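Long-range contact in hydrogenase maturation factor (Thermoanaerobacter tengcongensis, PDB 3VTH), which probably transfers the carbamoyl group of carbamoyl phosphate, in an ATP-dependent reaction, to the C-terminal cysteine of HypE during [NiFe]-hydrogenase maturation: residues A[261-273]-A[283-295]. Residues are numbered along the deposited sequence; the frame is centred on the assembly and turned at random.
Sequences EVKKYCIVSPEEE and IVLLKKKGEKLAK. With APC (diphosphomethylphosphonic acid adenosyl ester), chain F.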
loop_
_atom_site.group_PDB
_atom_site.type_symbol
_atom_site.label_atom_id
_atom_site.label_comp_id
_atom_site.label_asym_id
_atom_site.label_seq_id
_atom_site.Cartn_x
_atom_site.Cartn_y
_atom_site.Cartn_z
ATOM N N GLU A 261 -8.241 9.235 21.522
ATOM C CA GLU A 261 -7.329 8.252 22.089
ATOM C C GLU A 261 -5.949 8.321 21.409
ATOM O O GLU A 261 -4.925 8.319 22.081
ATOM C CB GLU A 261 -7.917 6.834 22.029
ATOM C CG GLU A 261 -6.996 5.790 22.655
ATOM C CD GLU A 261 -7.665 4.479 23.033
ATOM O OE1 GLU A 261 -8.231 3.779 22.163
ATOM O OE2 GLU A 261 -7.593 4.132 24.229
ATOM N N VAL A 262 -5.928 8.408 20.082
ATOM C CA VAL A 262 -4.663 8.466 19.343
ATOM C C VAL A 262 -3.800 9.644 19.810
ATOM O O VAL A 262 -2.591 9.492 19.996
ATOM C CB VAL A 262 -4.891 8.522 17.810
ATOM C CG1 VAL A 262 -3.561 8.539 17.055
ATOM C CG2 VAL A 262 -5.710 7.336 17.356
ATOM N N LYS A 263 -4.435 10.797 20.035
ATOM C CA LYS A 263 -3.734 12.028 20.436
ATOM C C LYS A 263 -3.054 11.923 21.804
ATOM O O LYS A 263 -2.208 12.766 22.135
ATOM C CB LYS A 263 -4.692 13.226 20.454
ATOM C CG LYS A 263 -5.300 13.600 19.109
ATOM C CD LYS A 263 -4.641 14.819 18.538
ATOM C CE LYS A 263 -5.675 15.891 18.204
ATOM N NZ LYS A 263 -6.619 15.472 17.125
ATOM N N LYS A 264 -3.427 10.911 22.590
ATOM C CA LYS A 264 -2.773 10.662 23.883
ATOM C C LYS A 264 -1.377 10.093 23.684
ATOM O O LYS A 264 -0.508 10.246 24.545
ATOM C CB LYS A 264 -3.582 9.685 24.749
ATOM C CG LYS A 264 -4.718 10.318 25.522
ATOM C CD LYS A 264 -5.657 9.263 26.105
ATOM C CE LYS A 264 -6.847 9.928 26.788
ATOM N NZ LYS A 264 -7.819 8.932 27.352
ATOM N N TYR A 265 -1.185 9.421 22.552
ATOM C CA TYR A 265 0.045 8.694 22.274
ATOM C C TYR A 265 0.858 9.277 21.131
ATOM O O TYR A 265 2.041 8.941 20.970
ATOM C CB TYR A 265 -0.272 7.239 21.939
ATOM C CG TYR A 265 -1.003 6.495 23.020
ATOM C CD1 TYR A 265 -0.311 5.889 24.066
ATOM C CD2 TYR A 265 -2.391 6.384 22.993
ATOM C CE1 TYR A 265 -0.989 5.200 25.075
ATOM C CE2 TYR A 265 -3.087 5.691 23.999
ATOM C CZ TYR A 265 -2.372 5.107 25.027
ATOM O OH TYR A 265 -3.041 4.412 25.996
ATOM N N CYS A 266 0.231 10.129 20.324
ATOM C CA CYS A 266 0.823 10.549 19.060
ATOM C C CYS A 266 0.537 11.991 18.742
ATOM O O CYS A 266 -0.451 12.559 19.198
ATOM C CB CYS A 266 0.266 9.704 17.908
ATOM S SG CYS A 266 0.584 7.939 18.066
ATOM N N ILE A 267 1.425 12.569 17.940
ATOM C CA ILE A 267 1.187 13.833 17.260
ATOM C C ILE A 267 0.301 13.514 16.062
ATOM O O ILE A 267 0.594 12.589 15.305
ATOM C CB ILE A 267 2.531 14.472 16.799
ATOM C CG1 ILE A 267 3.362 14.886 18.029
ATOM C CG2 ILE A 267 2.282 15.651 15.833
ATOM C CD1 ILE A 267 4.817 15.320 17.737
ATOM N N VAL A 268 -0.791 14.256 15.905
ATOM C CA VAL A 268 -1.724 14.034 14.796
ATOM C C VAL A 268 -2.060 15.375 14.144
ATOM O O VAL A 268 -2.796 16.173 14.715
ATOM C CB VAL A 268 -3.039 13.347 15.273
ATOM C CG1 VAL A 268 -3.949 12.989 14.079
ATOM C CG2 VAL A 268 -2.747 12.104 16.099
ATOM N N SER A 269 -1.495 15.627 12.967
ATOM C CA SER A 269 -1.811 16.830 12.188
ATOM C C SER A 269 -3.219 16.747 11.590
ATOM O O SER A 269 -3.810 15.665 11.543
ATOM C CB SER A 269 -0.799 16.980 11.050
ATOM O OG SER A 269 -1.003 15.946 10.091
ATOM N N PRO A 270 -3.754 17.882 11.093
ATOM C CA PRO A 270 -5.053 17.751 10.425
ATOM C C PRO A 270 -5.040 16.802 9.212
ATOM O O PRO A 270 -6.027 16.112 8.980
ATOM C CB PRO A 270 -5.387 19.192 10.008
ATOM C CG PRO A 270 -4.672 20.039 11.045
ATOM C CD PRO A 270 -3.375 19.297 11.299
ATOM N N GLU A 271 -3.933 16.772 8.463
ATOM C CA GLU A 271 -3.809 15.890 7.295
ATOM C C GLU A 271 -3.708 14.420 7.735
ATOM O O GLU A 271 -4.277 13.542 7.104
ATOM C CB GLU A 271 -2.602 16.291 6.438
ATOM C CG GLU A 271 -2.610 17.765 5.922
ATOM C CD GLU A 271 -2.008 18.785 6.911
ATOM O OE1 GLU A 271 -2.049 18.582 8.147
ATOM O OE2 GLU A 271 -1.491 19.824 6.443
ATOM N N GLU A 272 -3.010 14.157 8.838
ATOM C CA GLU A 272 -2.970 12.803 9.410
ATOM C C GLU A 272 -4.324 12.368 9.960
ATOM O O GLU A 272 -4.730 11.207 9.816
ATOM C CB GLU A 272 -1.888 12.703 10.487
ATOM C CG GLU A 272 -0.465 12.625 9.919
ATOM C CD GLU A 272 0.613 12.966 10.963
ATOM O OE1 GLU A 272 0.306 13.689 11.928
ATOM O OE2 GLU A 272 1.774 12.517 10.819
ATOM N N GLU A 273 -5.032 13.297 10.598
ATOM C CA GLU A 273 -6.378 13.010 11.075
ATOM C C GLU A 273 -7.304 12.622 9.920
ATOM O O GLU A 273 -8.115 11.713 10.055
ATOM C CB GLU A 273 -6.937 14.211 11.837
ATOM C CG GLU A 273 -8.325 14.004 12.364
ATOM C CD GLU A 273 -8.714 15.019 13.449
ATOM O OE1 GLU A 273 -7.854 15.789 13.912
ATOM O OE2 GLU A 273 -9.889 15.030 13.835
ATOM N N ILE A 283 -3.748 1.853 8.506
ATOM C CA ILE A 283 -2.766 2.135 9.564
ATOM C C ILE A 283 -2.032 3.424 9.133
ATOM O O ILE A 283 -1.628 3.536 7.990
ATOM C CB ILE A 283 -1.744 0.979 9.643
ATOM C CG1 ILE A 283 -2.434 -0.324 10.111
ATOM C CG2 ILE A 283 -0.534 1.358 10.541
ATOM C CD1 ILE A 283 -1.690 -1.596 9.705
ATOM N N VAL A 284 -1.908 4.405 10.036
ATOM C CA VAL A 284 -1.187 5.628 9.707
ATOM C C VAL A 284 0.017 5.713 10.639
ATOM O O VAL A 284 -0.129 5.551 11.846
ATOM C CB VAL A 284 -2.075 6.894 9.889
ATOM C CG1 VAL A 284 -1.304 8.187 9.542
ATOM C CG2 VAL A 284 -3.374 6.793 9.068
ATOM N N LEU A 285 1.190 5.990 10.072
ATOM C CA LEU A 285 2.403 6.141 10.872
ATOM C C LEU A 285 2.457 7.540 11.457
ATOM O O LEU A 285 2.448 8.536 10.727
ATOM C CB LEU A 285 3.669 5.845 10.050
ATOM C CG LEU A 285 3.683 4.470 9.361
ATOM C CD1 LEU A 285 4.991 4.282 8.644
ATOM C CD2 LEU A 285 3.427 3.308 10.355
ATOM N N LEU A 286 2.551 7.596 12.782
ATOM C CA LEU A 286 2.444 8.846 13.533
ATOM C C LEU A 286 3.600 8.977 14.504
ATOM O O LEU A 286 4.008 7.981 15.091
ATOM C CB LEU A 286 1.125 8.857 14.329
ATOM C CG LEU A 286 -0.183 8.780 13.533
ATOM C CD1 LEU A 286 -1.341 8.580 14.497
ATOM C CD2 LEU A 286 -0.411 10.034 12.673
ATOM N N LYS A 287 4.116 10.197 14.685
ATOM C CA LYS A 287 5.174 10.442 15.667
ATOM C C LYS A 287 4.639 10.286 17.082
ATOM O O LYS A 287 3.566 10.819 17.412
ATOM C CB LYS A 287 5.787 11.838 15.486
ATOM C CG LYS A 287 6.589 12.013 14.177
ATOM C CD LYS A 287 7.998 11.370 14.245
ATOM C CE LYS A 287 8.772 11.598 12.938
ATOM N NZ LYS A 287 10.168 11.057 12.974
ATOM N N LYS A 288 5.394 9.568 17.913
ATOM C CA LYS A 288 5.031 9.311 19.314
ATOM C C LYS A 288 5.124 10.593 20.135
ATOM O O LYS A 288 6.081 11.354 19.989
ATOM C CB LYS A 288 5.983 8.286 19.938
ATOM C CG LYS A 288 5.864 6.852 19.416
ATOM C CD LYS A 288 7.027 6.034 20.019
ATOM C CE LYS A 288 6.901 4.552 19.709
ATOM N NZ LYS A 288 8.082 3.840 20.222
ATOM N N LYS A 289 4.140 10.825 20.999
ATOM C CA LYS A 289 4.214 11.908 21.991
ATOM C C LYS A 289 3.267 11.637 23.142
ATOM O O LYS A 289 2.118 11.265 22.921
ATOM C CB LYS A 289 3.883 13.272 21.365
ATOM C CG LYS A 289 3.900 14.456 22.370
ATOM C CD LYS A 289 3.583 15.814 21.715
ATOM C CE LYS A 289 2.104 15.929 21.283
ATOM N NZ LYS A 289 1.173 15.879 22.437
ATOM N N GLY A 290 3.754 11.841 24.365
ATOM C CA GLY A 290 2.914 11.772 25.557
ATOM C C GLY A 290 2.943 10.409 26.225
ATOM O O GLY A 290 3.994 9.964 26.686
ATOM N N GLU A 291 1.780 9.762 26.292
ATOM C CA GLU A 291 1.643 8.444 26.916
ATOM C C GLU A 291 2.299 7.339 26.090
ATOM O O GLU A 291 2.454 7.460 24.858
ATOM C CB GLU A 291 0.163 8.102 27.122
ATOM C CG GLU A 291 -0.496 8.800 28.302
ATOM C CD GLU A 291 -1.823 8.152 28.649
ATOM O OE1 GLU A 291 -1.847 7.343 29.600
ATOM O OE2 GLU A 291 -2.833 8.410 27.947
ATOM N N LYS A 292 2.658 6.255 26.771
ATOM C CA LYS A 292 3.388 5.148 26.157
ATOM C C LYS A 292 2.568 3.863 26.142
ATOM O O LYS A 292 1.892 3.555 27.106
ATOM C CB LYS A 292 4.696 4.901 26.914
ATOM C CG LYS A 292 5.803 5.896 26.591
ATOM C CD LYS A 292 7.117 5.455 27.229
ATOM C CE LYS A 292 8.179 6.515 27.075
ATOM N NZ LYS A 292 8.034 7.561 28.126
ATOM N N LEU A 293 2.634 3.123 25.035
ATOM C CA LEU A 293 2.093 1.765 24.991
ATOM C C LEU A 293 3.106 0.802 25.641
ATOM O O LEU A 293 4.156 1.236 26.122
ATOM C CB LEU A 293 1.740 1.366 23.552
ATOM C CG LEU A 293 0.698 2.221 22.818
ATOM C CD1 LEU A 293 0.549 1.823 21.330
ATOM C CD2 LEU A 293 -0.666 2.191 23.514
ATOM N N ALA A 294 2.783 -0.491 25.672
ATOM C CA ALA A 294 3.645 -1.501 26.301
ATOM C C ALA A 294 4.979 -1.644 25.574
ATOM O O ALA A 294 5.076 -1.316 24.392
ATOM C CB ALA A 294 2.932 -2.841 26.329
ATOM N N LYS A 295 5.996 -2.141 26.277
ATOM C CA LYS A 295 7.266 -2.530 25.640
ATOM C C LYS A 295 7.014 -3.607 24.582
ATOM O O LYS A 295 6.101 -4.419 24.725
ATOM C CB LYS A 295 8.285 -3.032 26.675
ATOM C CG LYS A 295 8.589 -2.029 27.778
ATOM C CD LYS A 295 9.969 -2.243 28.444
ATOM C CE LYS A 295 9.936 -3.324 29.521
ATOM N NZ LYS A 295 11.052 -3.208 30.529
HETATM P PG APC F . 4.511 -11.029 8.901
HETATM O O1G APC F . 3.010 -10.999 9.043
HETATM O O2G APC F . 5.214 -11.029 10.237
HETATM O O3G APC F . 5.030 -12.086 7.969
HETATM P PB APC F . 4.282 -8.243 8.197
HETATM O O1B APC F . 3.072 -8.385 7.328
HETATM O O2B APC F . 5.312 -7.245 7.706
HETATM O O3B APC F . 5.025 -9.670 8.196
HETATM P PA APC F . 2.173 -7.162 10.262
HETATM O O1A APC F . 2.129 -6.840 11.737
HETATM O O2A APC F . 1.055 -8.000 9.759
HETATM C C3A APC F . 3.818 -7.901 9.928
HETATM O "O5'" APC F . 2.111 -5.815 9.378
HETATM C "C5'" APC F . 2.180 -4.500 9.923
HETATM C "C4'" APC F . 3.101 -3.662 9.040
HETATM O "O4'" APC F . 3.047 -2.322 9.542
HETATM C "C3'" APC F . 4.550 -4.142 9.158
HETATM O "O3'" APC F . 5.220 -4.134 7.885
HETATM C "C2'" APC F . 5.196 -3.100 10.047
HETATM O "O2'" APC F . 6.622 -3.018 9.861
HETATM C "C1'" APC F . 4.382 -1.849 9.722
HETATM N N9 APC F . 4.491 -0.972 10.882
HETATM C C8 APC F . 3.863 -1.098 12.082
HETATM N N7 APC F . 4.268 -0.111 12.920
HETATM C C5 APC F . 5.166 0.644 12.250
HETATM C C6 APC F . 5.994 1.836 12.536
HETATM N N6 APC F . 5.937 2.449 13.736
HETATM N N1 APC F . 6.804 2.294 11.555
HETATM C C2 APC F . 6.868 1.713 10.340
HETATM N N3 APC F . 6.160 0.624 9.997
HETATM C C4 APC F . 5.309 0.069 10.905
HETATM O O HOH W 1 0.314 13.314 22.850
HETATM O O HOH W 2 3.585 7.075 22.503
HETATM O O HOH W 3 -1.205 14.889 20.262
HETATM O O HOH W 4 2.531 12.350 13.501
HETATM O O HOH W 5 2.265 10.601 8.953
#
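Tyr265 O is gripped by two donors: Lys289 N binds it at 2.8 Å, arriving from above the carbonyl plane, and a water shared with Glu291 O donates the second bond. Two more backbone bonds flank it, Ile267 N to Lys287 O and Glu291 N to Lys264 O. The bonds of Lys289 N and Ile267 N bracket Cys266 and Lys288 as a single antiparallel beta bridge, a non-hydrogen-bonded pair, where the loop leaving helix 259-265 runs beside the end of strand 283-287.

Gly290 lies between the two donors Lys289 and Glu291, with a positive phi (95°) that suits a residue without a side chain, and its backbone passes close to Lys264 O. Beyond it, Leu293 reaches back to lay CD2 over one face of the Tyr265 ring, a CH-pi contact 3.8 Å from the centroid and offset toward CE1, while Lys292 O lies at the ring edge.

The pairing belongs to the YrdC-like (telomere recombination) domain, where strand 283-287 lies in the large mixed sheet between strands 303-307 and 370-374. Its residues alternate: Leu285 turns away from the helices and sets its methyl groups against the adenine of the bound nucleotide analogue, whereas Leu286 points into them. Leu286 CD1 presses tightly on Val262 CG1 (3.4 Å), and CD2 meets the carboxylate carbon of Glu272 at 3.5 Å.

That carboxylate is tied down from both oxygens. CG lies beside the Glu272 backbone N (chi1 -76°), which turns the carboxylate back toward Ser269 N; OE1 takes this N-H through its anti lone pair, and Glu272 N returns a bond to Ser269 OG, a capping box starting helix 270-277. One water donates to OE2 and Ile267 O and accepts from Lys287 N; a second lies within hydrogen-bonding distance of both OE2 and Leu285 O.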